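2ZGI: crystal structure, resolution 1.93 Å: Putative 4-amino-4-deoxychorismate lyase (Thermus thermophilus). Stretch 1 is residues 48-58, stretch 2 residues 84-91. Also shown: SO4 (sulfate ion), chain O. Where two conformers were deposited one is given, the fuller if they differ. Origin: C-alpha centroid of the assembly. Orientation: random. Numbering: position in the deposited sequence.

Stretch 1 48-58: HALALGLSYPG
Stretch 2 84-91: TVGEGVRL

The carboxylate of Glu-87, at the tip of a hairpin, takes the Ser-55 N-H with both oxygens: Ser-55 N donates to Glu-87 OE1 (3.3 Å) and weakly to Glu-87 OE2 (3.4 Å), yet Gly-53 O lies only 3.0 Å from Glu-87 OE2, a close approach of two acceptors that is no hydrogen bond. Ser-55 OG (chi1 m) also stands 3.2 Å from Glu-87 OE1, a weak bond whose proton has another acceptor within reach. Glu-87 starts sideways but folds back through chi1 m, chi2 m and chi3 5°, bringing its end to the loop and its CG within 4.0 Å of Leu-54 CD2.

Stretch 1 ends a helix at Ala-51; Leu-52 leaves helical angles (-110/14), Gly-53 takes positive phi (65/28), and Leu-54 N closes back on Ala-49 O at 2.9 Å. Residues 54-56 then run extended, before Pro-57 turns at -81/-1. Stretch 2 is two antiparallel strands, 84-86 and 89-91, joined by a type II turn from Gly-86 to Val-89, with Gly-86 N to Val-89 O 3.1 Å and Val-89 N to Gly-86 O 3.0 Å. CA atoms pair Leu-54 with Glu-87 (5.9 Å), Tyr-56 with Val-85 (6.9 Å) and Pro-57 with Arg-90 (6.8 Å).

Val-85 (chi1 t) points toward the loop and is the apolar centre: its CG1 lies 4.2 Å from Ala-49 CB and 3.4 Å from Ser-55 O, its CG2 3.9 Å from Pro-57 CD and 4.3 Å from Tyr-56 CD1. Leu-54 (m, t) sets CD1 3.8 Å from Val-85 O. Past Val-85, Pro-57 CG packs 3.5 Å from Arg-90 CD (chi1 t, chi2 t, chi3 p). One water donates to both Ser-55 O (2.4 Å, very short) and Gly-86 O (2.9 Å), bridging carbonyls 4.4 Å apart. Away from the contact, His-48 NE2 donates to sulfate O4 at 2.7 Å.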

# COMPACT_ATOMS: atom_id res chain seq x y z
N HIS D 48 14.26 -13.96 -21.55
CA HIS D 48 13.21 -12.99 -21.36
C HIS D 48 12.11 -13.07 -22.43
O HIS D 48 10.91 -13.11 -22.11
CB HIS D 48 13.84 -11.60 -21.23
CG HIS D 48 14.58 -11.42 -19.94
ND1 HIS D 48 15.10 -10.21 -19.52
CD2 HIS D 48 14.84 -12.30 -18.94
CE1 HIS D 48 15.67 -10.36 -18.34
NE2 HIS D 48 15.54 -11.63 -17.97
N ALA D 49 12.52 -13.17 -23.70
CA ALA D 49 11.57 -13.38 -24.80
C ALA D 49 10.74 -14.65 -24.61
O ALA D 49 9.52 -14.62 -24.70
CB ALA D 49 12.33 -13.41 -26.18
N LEU D 50 11.39 -15.77 -24.31
CA LEU D 50 10.62 -17.01 -24.16
C LEU D 50 9.63 -16.94 -22.97
O LEU D 50 8.51 -17.46 -23.07
CB LEU D 50 11.53 -18.26 -24.14
CG LEU D 50 12.74 -18.46 -25.10
CD1 LEU D 50 13.11 -19.94 -25.36
CD2 LEU D 50 12.73 -17.66 -26.46
N ALA D 51 10.02 -16.27 -21.88
CA ALA D 51 9.17 -16.18 -20.69
C ALA D 51 7.87 -15.41 -20.97
O ALA D 51 6.84 -15.65 -20.36
CB ALA D 51 9.94 -15.53 -19.51
N LEU D 52 7.93 -14.51 -21.94
CA LEU D 52 6.87 -13.57 -22.18
C LEU D 52 6.13 -13.90 -23.48
O LEU D 52 5.39 -13.07 -24.02
CB LEU D 52 7.46 -12.16 -22.18
CG LEU D 52 7.96 -11.77 -20.77
CD1 LEU D 52 8.43 -10.36 -20.73
CD2 LEU D 52 6.88 -11.98 -19.72
N GLY D 53 6.38 -15.11 -23.98
CA GLY D 53 5.77 -15.65 -25.19
C GLY D 53 6.10 -14.94 -26.48
O GLY D 53 5.29 -14.94 -27.40
N LEU D 54 7.28 -14.31 -26.55
CA LEU D 54 7.72 -13.63 -27.76
C LEU D 54 8.71 -14.50 -28.55
O LEU D 54 9.69 -14.99 -27.99
CB LEU D 54 8.36 -12.28 -27.41
CG LEU D 54 7.55 -11.26 -26.60
CD1 LEU D 54 8.50 -10.19 -26.06
CD2 LEU D 54 6.46 -10.64 -27.43
N SER D 55 8.44 -14.69 -29.84
CA SER D 55 9.39 -15.37 -30.74
C SER D 55 10.78 -14.75 -30.72
O SER D 55 10.92 -13.54 -30.95
CB SER D 55 8.88 -15.36 -32.18
OG SER D 55 7.59 -15.92 -32.26
N TYR D 56 11.78 -15.57 -30.44
CA TYR D 56 13.19 -15.16 -30.48
C TYR D 56 13.74 -15.33 -31.91
O TYR D 56 13.63 -16.40 -32.47
CB TYR D 56 14.01 -15.99 -29.48
CG TYR D 56 15.45 -15.52 -29.39
CD1 TYR D 56 15.74 -14.23 -28.95
CD2 TYR D 56 16.51 -16.34 -29.78
CE1 TYR D 56 17.04 -13.77 -28.88
CE2 TYR D 56 17.84 -15.88 -29.72
CZ TYR D 56 18.09 -14.58 -29.27
OH TYR D 56 19.37 -14.07 -29.18
N PRO D 57 14.33 -14.28 -32.50
CA PRO D 57 14.76 -14.42 -33.91
C PRO D 57 16.10 -15.15 -34.15
O PRO D 57 16.52 -15.34 -35.31
CB PRO D 57 14.82 -12.99 -34.40
CG PRO D 57 15.18 -12.22 -33.17
CD PRO D 57 14.40 -12.88 -32.05
N GLY D 58 16.76 -15.57 -33.06
CA GLY D 58 17.98 -16.35 -33.15
C GLY D 58 19.21 -15.50 -32.99
O GLY D 58 19.21 -14.30 -33.31
N THR D 84 16.49 -5.43 -29.31
CA THR D 84 15.10 -5.45 -28.84
C THR D 84 14.33 -6.51 -29.63
O THR D 84 14.45 -6.58 -30.86
CB THR D 84 14.43 -4.06 -29.03
OG1 THR D 84 15.27 -3.06 -28.46
CG2 THR D 84 13.04 -4.00 -28.35
N VAL D 85 13.58 -7.32 -28.90
CA VAL D 85 12.69 -8.33 -29.47
C VAL D 85 11.20 -8.03 -29.22
O VAL D 85 10.75 -7.82 -28.08
CB VAL D 85 13.02 -9.73 -28.89
CG1 VAL D 85 12.05 -10.76 -29.41
CG2 VAL D 85 14.48 -10.13 -29.24
N GLY D 86 10.43 -8.04 -30.30
CA GLY D 86 8.97 -8.16 -30.21
C GLY D 86 8.53 -9.13 -31.30
O GLY D 86 9.37 -9.58 -32.10
N GLU D 87 7.24 -9.44 -31.32
CA GLU D 87 6.64 -10.19 -32.46
C GLU D 87 6.85 -9.46 -33.79
O GLU D 87 6.39 -8.33 -33.97
CB GLU D 87 5.16 -10.46 -32.21
CG GLU D 87 4.86 -11.30 -30.99
CD GLU D 87 5.59 -12.67 -30.93
OE1 GLU D 87 6.44 -12.97 -31.80
OE2 GLU D 87 5.30 -13.45 -29.99
N GLY D 88 7.58 -10.11 -34.70
CA GLY D 88 7.93 -9.55 -36.02
C GLY D 88 8.94 -8.41 -35.92
O GLY D 88 9.06 -7.59 -36.84
N VAL D 89 9.65 -8.32 -34.81
CA VAL D 89 10.56 -7.21 -34.62
C VAL D 89 11.86 -7.73 -34.08
O VAL D 89 11.90 -8.38 -33.02
CB VAL D 89 10.06 -6.15 -33.60
CG1 VAL D 89 11.19 -5.15 -33.25
CG2 VAL D 89 8.83 -5.43 -34.13
N ARG D 90 12.91 -7.46 -34.85
CA ARG D 90 14.27 -7.62 -34.42
C ARG D 90 14.91 -6.25 -34.60
O ARG D 90 15.12 -5.79 -35.72
CB ARG D 90 14.97 -8.67 -35.27
CG ARG D 90 16.33 -9.09 -34.76
CD ARG D 90 16.84 -10.26 -35.57
NE ARG D 90 16.81 -9.96 -37.00
CZ ARG D 90 17.87 -9.55 -37.67
NH1 ARG D 90 19.02 -9.42 -37.04
NH2 ARG D 90 17.80 -9.27 -38.97
N LEU D 91 15.19 -5.59 -33.49
CA LEU D 91 15.75 -4.27 -33.57
C LEU D 91 17.15 -4.33 -32.99
O LEU D 91 17.36 -4.92 -31.92
CB LEU D 91 14.80 -3.32 -32.85
CG LEU D 91 14.51 -1.86 -33.23
CD1 LEU D 91 14.34 -1.58 -34.71
CD2 LEU D 91 13.25 -1.44 -32.45
S SO4 O . 17.50 -13.68 -16.04
O1 SO4 O . 16.52 -14.17 -15.06
O2 SO4 O . 18.86 -14.03 -15.67
O3 SO4 O . 17.22 -14.25 -17.36
O4 SO4 O . 17.40 -12.22 -16.05
O HOH W 1 10.89 -11.97 -32.78